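Long-range contacts in SM80.1 Vicilin (Solanum melongena, PDB 5VF5), which is a 7S vicilin of the bicupin family, probably a seed storage protein, and carries a bound copper(II) ion in one of its two cupin barrels: residues 231-236 and 345-350; 247-252 and 336-341; 257-262 and 319-324; 268-273 and 313-318. All coordinates share one frame; numbering follows the deposited sequence.

In the fold
All four contacts belong to one cupin domain, whose antiparallel strands are joined by loops. Contacts 2 and 4 are neighbours in a single sheet, centres about 9 Å apart, because strand 337-344 lies beside strand 265-272. Strand 318-321 carries that sheet on into contact 3, where Leu319 O pairs with Val268 N. Contact 1 joins two loops, about 16 Å from contact 3 between centres, meeting it through Asn349 with Asn261 and a probable hydrogen bond of Ser262 N to Arg350 O. Tyr259 and Asn261 of contact 3 hydrogen-bond the acetate; the side chains of Val268 and Met248 lie about 4 and 5 Å from it. Gly324 is about 8 Å from the copper.

Contact 1. Residues 231-236 and 345-350; sequences SPERFE and NAMFNR
Pro232 and Met347 bring the two backbones nearest, CA to CA 6.0 Å, where the loop after strand 225-230 meets a type II beta turn from Ala346 to Asn349. Both are connections between strands of the C-terminal cupin domain. The turn closes through Asn349 N to Ala346 O, and its middle presents Phe348 N to the other loop. Glu233 takes up that offer: Phe348 N donates to Glu233 OE2 at 2.8 Å, coming from above the carboxylate plane. From the opposite face of the same carboxylate Arg350 NH1, in one of its two modelled positions, reaches OE2 at 3.3 Å, a long salt bridge but a fairly straight one, with the oxygen close to the guanidinium plane. Arg350 NH1 also donates to its neighbour Asn349 O, which helps hold the guanidinium in place. Glu233 gets there by a bend at chi2 (91°) that swings CD over Met347, whose SD lies 3.3 Å from Glu233 CD. Behind this polar end the packing is apolar, with Pro232 CD against Ala346 CB at 3.8 Å and Pro232 CG facing Met347 SD. Outside the pair, Asp242 accepts from Met347 N, and Arg239 binds the carbonyls of Pro232 and Glu233. Two waters complete the junction: one donates to both Glu233 OE1 and Ala346 O, while the other donates to Glu233 OE2 and, in that same Arg350 position, accepts from NH2 at 2.9 Å.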
loop_
_atom_site.group_PDB
_atom_site.type_symbol
_atom_site.label_atom_id
_atom_site.label_comp_id
_atom_site.label_asym_id
_atom_site.label_seq_id
_atom_site.Cartn_x
_atom_site.Cartn_y
_atom_site.Cartn_z
ATOM N N SER A 231 -4.259 12.882 -1.199
ATOM C CA SER A 231 -3.220 13.480 -2.030
ATOM C C SER A 231 -2.301 14.337 -1.195
ATOM O O SER A 231 -2.737 14.911 -0.173
ATOM C CB SER A 231 -3.832 14.410 -3.088
ATOM O OG SER A 231 -4.368 15.603 -2.487
ATOM N N PRO A 232 -1.042 14.480 -1.622
ATOM C CA PRO A 232 -0.155 15.412 -0.924
ATOM C C PRO A 232 -0.583 16.864 -1.060
ATOM O O PRO A 232 -0.154 17.680 -0.266
ATOM C CB PRO A 232 1.215 15.138 -1.550
ATOM C CG PRO A 232 0.890 14.602 -2.905
ATOM C CD PRO A 232 -0.353 13.833 -2.746
ATOM N N GLU A 233 -1.400 17.192 -2.066
ATOM C CA GLU A 233 -1.942 18.556 -2.163
ATOM C C GLU A 233 -2.719 18.882 -0.897
ATOM O O GLU A 233 -2.642 19.994 -0.387
ATOM C CB GLU A 233 -2.862 18.676 -3.383
ATOM C CG GLU A 233 -2.182 18.866 -4.725
ATOM C CD GLU A 233 -1.869 17.583 -5.466
ATOM O OE1 GLU A 233 -1.778 16.509 -4.791
ATOM O OE2 GLU A 233 -1.701 17.654 -6.715
ATOM N N ARG A 234 -3.512 17.927 -0.431
ATOM C CA ARG A 234 -4.342 18.092 0.752
ATOM C C ARG A 234 -3.707 17.759 2.089
ATOM O O ARG A 234 -3.993 18.412 3.089
ATOM C CB ARG A 234 -5.624 17.288 0.559
ATOM C CG ARG A 234 -6.563 17.311 1.735
ATOM C CD ARG A 234 -7.885 16.681 1.419
ATOM N NE ARG A 234 -8.689 16.597 2.623
ATOM C CZ ARG A 234 -9.719 15.769 2.794
ATOM N NH1 ARG A 234 -10.129 14.963 1.821
ATOM N NH2 ARG A 234 -10.363 15.769 3.956
ATOM N N PHE A 235 -2.889 16.712 2.110
ATOM C CA PHE A 235 -2.351 16.151 3.327
ATOM C C PHE A 235 -0.870 16.411 3.383
ATOM O O PHE A 235 -0.076 15.715 2.718
ATOM C CB PHE A 235 -2.660 14.659 3.380
ATOM C CG PHE A 235 -4.112 14.385 3.620
ATOM C CD1 PHE A 235 -4.651 14.447 4.904
ATOM C CD2 PHE A 235 -4.948 14.136 2.572
ATOM C CE1 PHE A 235 -6.004 14.241 5.105
ATOM C CE2 PHE A 235 -6.294 13.898 2.761
ATOM C CZ PHE A 235 -6.822 13.944 4.033
ATOM N N GLU A 236 -0.469 17.401 4.171
ATOM C CA GLU A 236 0.918 17.829 4.226
ATOM C C GLU A 236 1.853 16.671 4.663
ATOM O O GLU A 236 3.008 16.606 4.245
ATOM C CB GLU A 236 1.048 19.047 5.165
ATOM C CG GLU A 236 1.059 18.725 6.644
ATOM N N ASN A 345 5.301 9.868 -6.929
ATOM C CA ASN A 345 5.286 11.064 -7.778
ATOM C C ASN A 345 3.850 11.636 -7.834
ATOM O O ASN A 345 3.345 11.979 -8.924
ATOM C CB ASN A 345 5.834 10.808 -9.202
ATOM C CG ASN A 345 7.253 10.276 -9.199
ATOM O OD1 ASN A 345 7.549 9.277 -9.918
ATOM N ND2 ASN A 345 8.109 10.862 -8.362
ATOM N N ALA A 346 3.205 11.760 -6.660
ATOM C CA ALA A 346 1.775 12.008 -6.642
ATOM C C ALA A 346 1.349 13.473 -6.862
ATOM O O ALA A 346 0.287 13.696 -7.457
ATOM C CB ALA A 346 1.182 11.535 -5.339
ATOM N N MET A 347 2.142 14.449 -6.411
ATOM C CA MET A 347 1.716 15.814 -6.568
ATOM C C MET A 347 1.521 16.104 -8.056
ATOM O O MET A 347 2.366 15.751 -8.894
ATOM C CB MET A 347 2.736 16.811 -6.022
ATOM C CG MET A 347 2.153 18.190 -5.949
ATOM S SD MET A 347 1.198 18.439 -4.447
ATOM C CE MET A 347 2.486 18.867 -3.332
ATOM N N PHE A 348 0.413 16.776 -8.348
ATOM C CA PHE A 348 0.037 17.212 -9.700
ATOM C C PHE A 348 -0.529 16.071 -10.562
ATOM O O PHE A 348 -0.882 16.316 -11.722
ATOM C CB PHE A 348 1.187 17.960 -10.430
ATOM C CG PHE A 348 1.846 19.017 -9.581
ATOM C CD1 PHE A 348 1.085 20.012 -9.046
ATOM C CD2 PHE A 348 3.205 18.955 -9.266
ATOM C CE1 PHE A 348 1.653 21.012 -8.235
ATOM C CE2 PHE A 348 3.793 19.926 -8.459
ATOM C CZ PHE A 348 3.006 20.962 -7.948
ATOM N N ASN A 349 -0.616 14.855 -10.006
ATOM C CA ASN A 349 -1.232 13.754 -10.756
ATOM C C ASN A 349 -2.709 13.999 -11.014
ATOM O O ASN A 349 -3.452 14.439 -10.111
ATOM C CB ASN A 349 -1.104 12.438 -10.024
ATOM C CG ASN A 349 -1.592 11.257 -10.874
ATOM O OD1 ASN A 349 -0.987 10.936 -11.918
ATOM N ND2 ASN A 349 -2.713 10.622 -10.448
ATOM N N ARG A 350 -3.142 13.674 -12.223
ATOM C CA ARG A 350 -4.553 13.684 -12.538
ATOM C C ARG A 350 -4.945 12.379 -13.248
ATOM O O ARG A 350 -4.157 11.768 -14.007
ATOM C CB ARG A 350 -4.937 14.924 -13.335
ATOM C CG ARG A 350 -4.622 16.249 -12.635
ATOM C CD ARG A 350 -5.476 16.509 -11.393
ATOM N NE ARG A 350 -5.266 17.856 -10.817
ATOM C CZ ARG A 350 -4.376 18.152 -9.878
ATOM N NH1 ARG A 350 -3.604 17.206 -9.334
ATOM N NH2 ARG A 350 -4.289 19.410 -9.456
HETATM O O HOH W 1 -1.995 14.030 -6.198
HETATM O O HOH W 2 -1.907 19.872 -7.900
#

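Contact 2. Residues 247-252 and 336-341; sequences FMNINQ and NFRVVG
Asn249 and Arg338 both send CG anti to the backbone N, and a bend at chi3 of Arg338 (-50°) then turns NE back so that its guanidinium can lie over the Asn249 amide. In one of two modelled conformers of Arg338 the planes are only 5° apart and stacked, with Asn249 OD1 3.3 Å above the guanidinium, over its centre. The same oxygen accepts a nearly straight bond from Asn336 ND2 at 2.8 Å, likewise in one of two conformers, taken on a lone pair in the carbonyl plane. Glu272 ties the cluster together from the next strand, since its OE1 binds both Arg338 NE and Asn336 ND2. Met248, Ile250, Phe337 and Val339 make the other face apolar: Met248 CB packs on Val339 CG2 at 3.7 Å, and Ile250 CD1 meets the edge of the Phe337 ring at CD2, 4.0 Å away. Backbone bonds run both ways in the Met248-Val339 and Ile250-Phe337 pairs. The Asn249-Arg338 face is mixed, its stack followed by Phe247 and Val340 against Val74 of strand 69-77. Antiparallel at 171°, the strands form the ladder of a cupin beta-barrel.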
loop_
_atom_site.group_PDB
_atom_site.type_symbol
_atom_site.label_atom_id
_atom_site.label_comp_id
_atom_site.label_asym_id
_atom_site.label_seq_id
_atom_site.Cartn_x
_atom_site.Cartn_y
_atom_site.Cartn_z
ATOM N N PHE A 247 -7.994 4.648 -2.542
ATOM C CA PHE A 247 -8.909 3.571 -2.235
ATOM C C PHE A 247 -9.902 3.428 -3.385
ATOM O O PHE A 247 -10.605 4.389 -3.715
ATOM C CB PHE A 247 -9.671 3.913 -0.956
ATOM C CG PHE A 247 -8.779 4.177 0.229
ATOM C CD1 PHE A 247 -8.237 5.428 0.454
ATOM C CD2 PHE A 247 -8.437 3.129 1.077
ATOM C CE1 PHE A 247 -7.428 5.658 1.557
ATOM C CE2 PHE A 247 -7.650 3.346 2.209
ATOM C CZ PHE A 247 -7.113 4.616 2.423
ATOM N N MET A 248 -9.916 2.264 -4.028
ATOM C CA MET A 248 -10.835 2.041 -5.142
ATOM C C MET A 248 -11.645 0.818 -4.831
ATOM O O MET A 248 -11.092 -0.224 -4.494
ATOM C CB MET A 248 -10.104 1.911 -6.484
ATOM C CG MET A 248 -11.034 1.758 -7.673
ATOM S SD MET A 248 -10.212 2.121 -9.221
ATOM C CE MET A 248 -9.301 0.605 -9.345
ATOM N N ASN A 249 -12.958 0.963 -4.982
ATOM C CA ASN A 249 -13.883 -0.124 -4.865
ATOM C C ASN A 249 -14.697 -0.216 -6.143
ATOM O O ASN A 249 -15.259 0.786 -6.598
ATOM C CB ASN A 249 -14.823 0.052 -3.672
ATOM C CG ASN A 249 -15.656 -1.203 -3.419
ATOM O OD1 ASN A 249 -15.119 -2.283 -3.200
ATOM N ND2 ASN A 249 -16.942 -1.090 -3.564
ATOM N N ILE A 250 -14.723 -1.417 -6.717
ATOM C CA ILE A 250 -15.560 -1.715 -7.880
ATOM C C ILE A 250 -16.625 -2.713 -7.394
ATOM O O ILE A 250 -16.304 -3.824 -6.905
ATOM C CB ILE A 250 -14.737 -2.292 -9.040
ATOM C CG1 ILE A 250 -13.573 -1.345 -9.400
ATOM C CG2 ILE A 250 -15.638 -2.527 -10.245
ATOM C CD1 ILE A 250 -12.690 -1.841 -10.487
ATOM N N ASN A 251 -17.881 -2.324 -7.534
ATOM C CA ASN A 251 -18.949 -3.189 -7.095
ATOM C C ASN A 251 -19.022 -4.463 -7.935
ATOM O O ASN A 251 -18.558 -4.502 -9.080
ATOM C CB ASN A 251 -20.258 -2.446 -7.177
ATOM C CG ASN A 251 -20.379 -1.303 -6.195
ATOM O OD1 ASN A 251 -19.787 -1.301 -5.134
ATOM N ND2 ASN A 251 -21.233 -0.372 -6.512
ATOM N N GLN A 252 -19.594 -5.526 -7.358
ATOM C CA GLN A 252 -19.675 -6.786 -8.112
ATOM C C GLN A 252 -20.382 -6.526 -9.416
ATOM O O GLN A 252 -21.330 -5.731 -9.485
ATOM C CB GLN A 252 -20.351 -7.895 -7.328
ATOM C CG GLN A 252 -21.677 -7.635 -6.744
ATOM C CD GLN A 252 -22.075 -8.831 -5.817
ATOM O OE1 GLN A 252 -22.272 -9.975 -6.288
ATOM N NE2 GLN A 252 -22.118 -8.578 -4.503
ATOM N N ASN A 336 -17.490 -7.564 -4.521
ATOM C CA ASN A 336 -16.840 -6.322 -4.897
ATOM C C ASN A 336 -15.319 -6.593 -4.984
ATOM O O ASN A 336 -14.796 -7.578 -4.427
ATOM C CB ASN A 336 -17.087 -5.266 -3.860
ATOM C CG ASN A 336 -16.459 -5.634 -2.551
ATOM O OD1 ASN A 336 -16.759 -6.706 -2.000
ATOM N ND2 ASN A 336 -15.565 -4.812 -2.071
ATOM N N PHE A 337 -14.624 -5.725 -5.718
ATOM C CA PHE A 337 -13.181 -5.757 -5.861
ATOM C C PHE A 337 -12.655 -4.467 -5.246
ATOM O O PHE A 337 -12.982 -3.374 -5.724
ATOM C CB PHE A 337 -12.796 -5.836 -7.315
ATOM C CG PHE A 337 -11.318 -5.700 -7.606
ATOM C CD1 PHE A 337 -10.434 -6.722 -7.267
ATOM C CD2 PHE A 337 -10.801 -4.568 -8.293
ATOM C CE1 PHE A 337 -9.091 -6.640 -7.565
ATOM C CE2 PHE A 337 -9.457 -4.511 -8.584
ATOM C CZ PHE A 337 -8.606 -5.553 -8.244
ATOM N N ARG A 338 -11.902 -4.605 -4.168
ATOM C CA ARG A 338 -11.369 -3.460 -3.433
ATOM C C ARG A 338 -9.855 -3.485 -3.352
ATOM O O ARG A 338 -9.233 -4.501 -3.063
ATOM C CB ARG A 338 -11.902 -3.461 -2.002
ATOM C CG ARG A 338 -11.734 -2.123 -1.291
ATOM C CD ARG A 338 -12.348 -2.104 0.115
ATOM N NE ARG A 338 -13.742 -2.589 0.160
ATOM C CZ ARG A 338 -14.839 -1.828 0.051
ATOM N NH1 ARG A 338 -14.767 -0.501 -0.139
ATOM N NH2 ARG A 338 -16.043 -2.402 0.133
ATOM N N VAL A 339 -9.281 -2.319 -3.650
ATOM C CA VAL A 339 -7.802 -2.163 -3.673
ATOM C C VAL A 339 -7.389 -0.939 -2.896
ATOM O O VAL A 339 -8.168 0.048 -2.782
ATOM C CB VAL A 339 -7.208 -2.079 -5.113
ATOM C CG1 VAL A 339 -7.636 -3.280 -5.914
ATOM C CG2 VAL A 339 -7.617 -0.798 -5.814
ATOM N N VAL A 340 -6.160 -0.954 -2.412
ATOM C CA VAL A 340 -5.488 0.216 -1.908
ATOM C C VAL A 340 -4.324 0.435 -2.826
ATOM O O VAL A 340 -3.590 -0.504 -3.145
ATOM C CB VAL A 340 -4.941 0.006 -0.491
ATOM C CG1 VAL A 340 -4.136 1.225 -0.027
ATOM C CG2 VAL A 340 -6.089 -0.281 0.411
ATOM N N GLY A 341 -4.175 1.656 -3.304
ATOM C CA GLY A 341 -3.052 2.005 -4.188
ATOM C C GLY A 341 -2.157 3.060 -3.557
ATOM O O GLY A 341 -2.635 4.084 -3.032
#

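Contact 3. Residues 257-262 and 319-324; sequences LPYYNS and LVIPAG. With ACT (acetate ion), chain C.
Gly324 and Asn261 make the direct backbone link: Gly324 N donates to Asn261 O at 2.8 Å, joining the end of strand 254-261 to the loop that follows strand 318-321. Gly324 has a positive phi (84°), and its backbone passes the Tyr260 side chain, with Tyr260 CB 3.8 Å from Gly324 O. Tyr260 CG lies between the backbone N and the carbonyl carbon (chi1 68°), and the ring meets Gly324 CA obliquely.

Two waters bridge the segments. One accepts from Asn261 N and lies 3.2 Å from Pro322 O; the other accepts a hydrogen bond from Asn261 ND2 and lies 2.8 Å from Ile321 O, to which it can donate.

A bound acetate, probably from the crystallisation liquor, gathers the polar side chains. Its OXT accepts from Tyr259 OH at 2.7 Å and from Asn261 ND2 at 3.0 Å, the latter bond nearly straight (170°), and it lies near the plane of the Tyr259 ring, at its edge. Lys351 and Arg266 also bind the acetate, and Lys351 NZ reaches Asn261 OD1 as well.

Van der Waals contact is slight: Ile321 CD1 rests 3.9 Å from Tyr259 OH. The whole is an acetate-occupied polar pocket of the cupin barrel, near a copper site of Cys281, His283 and His325 that is consistent with the metal-binding position of many cupins.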
loop_
_atom_site.group_PDB
_atom_site.type_symbol
_atom_site.label_atom_id
_atom_site.label_comp_id
_atom_site.label_asym_id
_atom_site.label_seq_id
_atom_site.Cartn_x
_atom_site.Cartn_y
_atom_site.Cartn_z
ATOM N N LEU A 257 -13.905 2.308 -15.893
ATOM C CA LEU A 257 -13.661 2.638 -17.289
ATOM C C LEU A 257 -12.148 2.853 -17.523
ATOM O O LEU A 257 -11.442 3.312 -16.615
ATOM C CB LEU A 257 -14.445 3.882 -17.678
ATOM C CG LEU A 257 -15.955 3.623 -17.793
ATOM C CD1 LEU A 257 -16.668 4.928 -18.045
ATOM C CD2 LEU A 257 -16.287 2.674 -18.925
ATOM N N PRO A 258 -11.648 2.513 -18.727
ATOM C CA PRO A 258 -10.236 2.724 -18.973
ATOM C C PRO A 258 -9.799 4.152 -18.640
ATOM O O PRO A 258 -10.506 5.144 -18.954
ATOM C CB PRO A 258 -10.081 2.384 -20.450
ATOM C CG PRO A 258 -11.216 1.414 -20.746
ATOM C CD PRO A 258 -12.345 1.958 -19.901
ATOM N N TYR A 259 -8.646 4.258 -17.982
ATOM C CA TYR A 259 -8.111 5.563 -17.630
ATOM C C TYR A 259 -6.601 5.471 -17.555
ATOM O O TYR A 259 -6.004 4.383 -17.652
ATOM C CB TYR A 259 -8.653 5.999 -16.257
ATOM C CG TYR A 259 -8.077 5.188 -15.101
ATOM C CD1 TYR A 259 -8.662 3.977 -14.708
ATOM C CD2 TYR A 259 -6.935 5.596 -14.436
ATOM C CE1 TYR A 259 -8.128 3.217 -13.663
ATOM C CE2 TYR A 259 -6.388 4.829 -13.400
ATOM C CZ TYR A 259 -6.978 3.640 -13.029
ATOM O OH TYR A 259 -6.480 2.899 -11.971
ATOM N N TYR A 260 -5.948 6.607 -17.407
ATOM C CA TYR A 260 -4.530 6.619 -17.048
ATOM C C TYR A 260 -4.240 7.718 -16.039
ATOM O O TYR A 260 -4.992 8.710 -15.926
ATOM C CB TYR A 260 -3.596 6.732 -18.293
ATOM C CG TYR A 260 -3.672 8.062 -19.026
ATOM C CD1 TYR A 260 -4.591 8.303 -20.050
ATOM C CD2 TYR A 260 -2.837 9.102 -18.681
ATOM C CE1 TYR A 260 -4.642 9.526 -20.703
ATOM C CE2 TYR A 260 -2.879 10.319 -19.353
ATOM C CZ TYR A 260 -3.805 10.528 -20.355
ATOM O OH TYR A 260 -3.901 11.720 -21.030
ATOM N N ASN A 261 -3.159 7.542 -15.292
ATOM C CA ASN A 261 -2.629 8.573 -14.394
ATOM C C ASN A 261 -1.597 9.397 -15.140
ATOM O O ASN A 261 -0.717 8.873 -15.798
ATOM C CB ASN A 261 -1.996 7.910 -13.190
ATOM C CG ASN A 261 -3.021 7.330 -12.266
ATOM O OD1 ASN A 261 -3.848 8.081 -11.727
ATOM N ND2 ASN A 261 -2.995 6.006 -12.078
ATOM N N SER A 262 -1.693 10.710 -15.023
ATOM C CA SER A 262 -0.834 11.597 -15.770
ATOM C C SER A 262 0.638 11.488 -15.437
ATOM O O SER A 262 1.464 11.545 -16.321
ATOM C CB SER A 262 -1.324 13.043 -15.635
ATOM O OG SER A 262 -1.151 13.543 -14.321
ATOM N N LEU A 319 -0.273 -5.001 -8.385
ATOM C CA LEU A 319 -0.013 -4.572 -9.732
ATOM C C LEU A 319 0.614 -3.196 -9.687
ATOM O O LEU A 319 0.052 -2.305 -9.056
ATOM C CB LEU A 319 -1.285 -4.493 -10.556
ATOM C CG LEU A 319 -1.112 -4.163 -12.031
ATOM C CD1 LEU A 319 -0.345 -5.216 -12.819
ATOM C CD2 LEU A 319 -2.460 -3.915 -12.678
ATOM N N VAL A 320 1.703 -2.998 -10.414
ATOM C CA VAL A 320 2.290 -1.685 -10.579
ATOM C C VAL A 320 1.724 -1.119 -11.898
ATOM O O VAL A 320 1.846 -1.744 -12.949
ATOM C CB VAL A 320 3.821 -1.743 -10.611
ATOM C CG1 VAL A 320 4.388 -0.377 -10.948
ATOM C CG2 VAL A 320 4.356 -2.280 -9.286
ATOM N N ILE A 321 1.124 0.059 -11.819
ATOM C CA ILE A 321 0.622 0.747 -12.999
ATOM C C ILE A 321 1.584 1.913 -13.266
ATOM O O ILE A 321 1.494 2.952 -12.554
ATOM C CB ILE A 321 -0.802 1.326 -12.794
ATOM C CG1 ILE A 321 -1.764 0.296 -12.131
ATOM C CG2 ILE A 321 -1.312 1.831 -14.163
ATOM C CD1 ILE A 321 -3.070 0.940 -11.723
ATOM N N PRO A 322 2.455 1.807 -14.277
ATOM C CA PRO A 322 3.318 2.950 -14.563
ATOM C C PRO A 322 2.488 4.169 -15.023
ATOM O O PRO A 322 1.399 4.013 -15.604
ATOM C CB PRO A 322 4.202 2.445 -15.704
ATOM C CG PRO A 322 4.094 0.984 -15.651
ATOM C CD PRO A 322 2.745 0.650 -15.134
ATOM N N ALA A 323 3.027 5.370 -14.799
ATOM C CA ALA A 323 2.371 6.559 -15.229
ATOM C C ALA A 323 2.128 6.565 -16.743
ATOM O O ALA A 323 2.906 5.999 -17.537
ATOM C CB ALA A 323 3.177 7.784 -14.852
ATOM N N GLY A 324 0.972 7.105 -17.143
ATOM C CA GLY A 324 0.634 7.260 -18.547
ATOM C C GLY A 324 0.038 6.033 -19.185
ATOM O O GLY A 324 -0.474 6.107 -20.291
HETATM C C ACT C . -5.088 4.368 -9.169
HETATM O O ACT C . -4.961 5.413 -8.458
HETATM O OXT ACT C . -4.899 4.418 -10.404
HETATM C CH3 ACT C . -5.503 3.037 -8.591
HETATM O O HOH W 3 -1.619 5.193 -15.726
HETATM O O HOH W 4 -0.319 5.035 -12.982
#

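Contact 4. Residues 268-273 and 313-318; sequences VMVVEG and LNVGDV
Val270 points toward the loop 313-318 and is gripped by it at nearly every atom. Its CB lies 3.2 Å from Asn314 O, a tight approach. With CG1 anti to the backbone N (chi1 -177°), that methyl runs over the Asn314 carbonyl toward Val315, meeting Val315 CA at 3.7 Å. The other methyl, CG2, turns to Leu313 CB at 3.8 Å, with Asn314 O and Asp317 O also close by, and Phe337 of the adjoining strand packs against the same residue.

Both backbone polar atoms of Val270 are bonded to the turn: N donates to Asp317 O at 3.0 Å, and O accepts from Gly316 N at 2.9 Å. This type II turn, Asn314 to Asp317, is closed by Asp317 N to Asn314 O and links strand 307-313 to strand 318-321, the partner of strand 265-272 in the C-terminal cupin domain. Asn314 N donates to Asp317 OD2 from above the carboxylate plane, and Lys15 pairs with that oxygen from outside.

Next to Val270, Met269 and Val318 form a non-hydrogen-bonded antiparallel pair, with Met269 CB near Val318 CG2. At the far end Val315 CG2 covers the backbone of Gly273, while a water donates to Gly273 O and accepts from Val315 N. Beyond Val270, Val271 and Glu272 both face Arg338, a classic beta bulge.

A buried valine thus packs against Leu313, the Asn314 carbonyl and Val315 while backbone bonds take up its amide and carbonyl. The Asp317 carboxylate, with Lys15 beside it, probably keeps its negative charge and helps hold the turn in shape.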
loop_
_atom_site.group_PDB
_atom_site.type_symbol
_atom_site.label_atom_id
_atom_site.label_comp_id
_atom_site.label_asym_id
_atom_site.label_seq_id
_atom_site.Cartn_x
_atom_site.Cartn_y
_atom_site.Cartn_z
ATOM N N VAL A 268 -0.641 -1.034 -6.542
ATOM C CA VAL A 268 -2.017 -1.389 -6.196
ATOM C C VAL A 268 -2.054 -2.733 -5.515
ATOM O O VAL A 268 -1.540 -3.688 -6.089
ATOM C CB VAL A 268 -2.871 -1.432 -7.489
ATOM C CG1 VAL A 268 -4.278 -1.942 -7.220
ATOM C CG2 VAL A 268 -2.855 -0.034 -8.112
ATOM N N MET A 269 -2.573 -2.814 -4.306
ATOM C CA MET A 269 -2.764 -4.160 -3.657
ATOM C C MET A 269 -4.186 -4.462 -3.374
ATOM O O MET A 269 -5.016 -3.647 -2.925
ATOM C CB MET A 269 -2.073 -4.355 -2.312
ATOM C CG MET A 269 -2.210 -5.807 -1.761
ATOM S SD MET A 269 -1.351 -6.071 -0.224
ATOM C CE MET A 269 -2.352 -5.102 0.854
ATOM N N VAL A 270 -4.524 -5.685 -3.735
ATOM C CA VAL A 270 -5.904 -6.140 -3.646
ATOM C C VAL A 270 -6.204 -6.507 -2.211
ATOM O O VAL A 270 -5.453 -7.245 -1.583
ATOM C CB VAL A 270 -6.165 -7.374 -4.514
ATOM C CG1 VAL A 270 -7.616 -7.785 -4.461
ATOM C CG2 VAL A 270 -5.747 -7.092 -5.949
ATOM N N VAL A 271 -7.291 -5.934 -1.695
ATOM C CA VAL A 271 -7.765 -6.212 -0.329
ATOM C C VAL A 271 -8.987 -7.127 -0.287
ATOM O O VAL A 271 -9.116 -7.846 0.689
ATOM C CB VAL A 271 -7.898 -4.974 0.535
ATOM C CG1 VAL A 271 -6.535 -4.303 0.619
ATOM C CG2 VAL A 271 -8.920 -4.035 -0.011
ATOM N N GLU A 272 -9.862 -7.058 -1.304
ATOM C CA GLU A 272 -11.099 -7.845 -1.378
ATOM C C GLU A 272 -11.377 -8.208 -2.803
ATOM O O GLU A 272 -11.190 -7.366 -3.678
ATOM C CB GLU A 272 -12.331 -7.054 -0.831
ATOM C CG GLU A 272 -12.271 -6.784 0.662
ATOM C CD GLU A 272 -13.293 -5.775 1.174
ATOM O OE1 GLU A 272 -14.344 -5.586 0.543
ATOM O OE2 GLU A 272 -13.021 -5.136 2.217
ATOM N N GLY A 273 -11.808 -9.454 -3.045
ATOM C CA GLY A 273 -12.299 -9.818 -4.349
ATOM C C GLY A 273 -11.263 -10.155 -5.388
ATOM O O GLY A 273 -10.086 -10.411 -5.067
ATOM N N LEU A 313 -6.149 -10.578 -10.857
ATOM C CA LEU A 313 -5.717 -10.182 -9.550
ATOM C C LEU A 313 -6.578 -10.761 -8.441
ATOM O O LEU A 313 -7.813 -10.703 -8.511
ATOM C CB LEU A 313 -5.734 -8.642 -9.444
ATOM C CG LEU A 313 -4.708 -7.914 -10.267
ATOM C CD1 LEU A 313 -5.052 -6.442 -10.335
ATOM C CD2 LEU A 313 -3.315 -8.139 -9.671
ATOM N N ASN A 314 -5.910 -11.260 -7.410
ATOM C CA ASN A 314 -6.534 -11.852 -6.247
ATOM C C ASN A 314 -6.056 -11.130 -4.998
ATOM O O ASN A 314 -5.062 -10.374 -5.019
ATOM C CB ASN A 314 -6.069 -13.317 -6.083
ATOM C CG ASN A 314 -6.175 -14.107 -7.329
ATOM O OD1 ASN A 314 -5.235 -14.860 -7.682
ATOM N ND2 ASN A 314 -7.298 -13.989 -8.004
ATOM N N VAL A 315 -6.729 -11.410 -3.896
ATOM C CA VAL A 315 -6.388 -10.796 -2.621
ATOM C C VAL A 315 -4.889 -10.965 -2.307
ATOM O O VAL A 315 -4.348 -12.055 -2.402
ATOM C CB VAL A 315 -7.268 -11.322 -1.480
ATOM C CG1 VAL A 315 -6.729 -10.869 -0.127
ATOM C CG2 VAL A 315 -8.697 -10.865 -1.654
ATOM N N GLY A 316 -4.240 -9.845 -1.981
ATOM C CA GLY A 316 -2.823 -9.816 -1.610
ATOM C C GLY A 316 -1.857 -9.638 -2.785
ATOM O O GLY A 316 -0.669 -9.415 -2.576
ATOM N N ASP A 317 -2.365 -9.724 -4.013
ATOM C CA ASP A 317 -1.555 -9.483 -5.188
ATOM C C ASP A 317 -1.321 -7.993 -5.361
ATOM O O ASP A 317 -2.160 -7.164 -4.949
ATOM C CB ASP A 317 -2.250 -9.965 -6.460
ATOM C CG ASP A 317 -2.369 -11.479 -6.567
ATOM O OD1 ASP A 317 -1.696 -12.234 -5.826
ATOM O OD2 ASP A 317 -3.177 -11.878 -7.444
ATOM N N VAL A 318 -0.232 -7.663 -6.010
ATOM C CA VAL A 318 0.133 -6.301 -6.380
ATOM C C VAL A 318 0.238 -6.125 -7.885
ATOM O O VAL A 318 0.796 -6.974 -8.592
ATOM C CB VAL A 318 1.447 -5.906 -5.678
ATOM C CG1 VAL A 318 2.067 -4.654 -6.253
ATOM C CG2 VAL A 318 1.206 -5.777 -4.183
HETATM O O HOH W 5 -9.067 -13.066 -4.254
#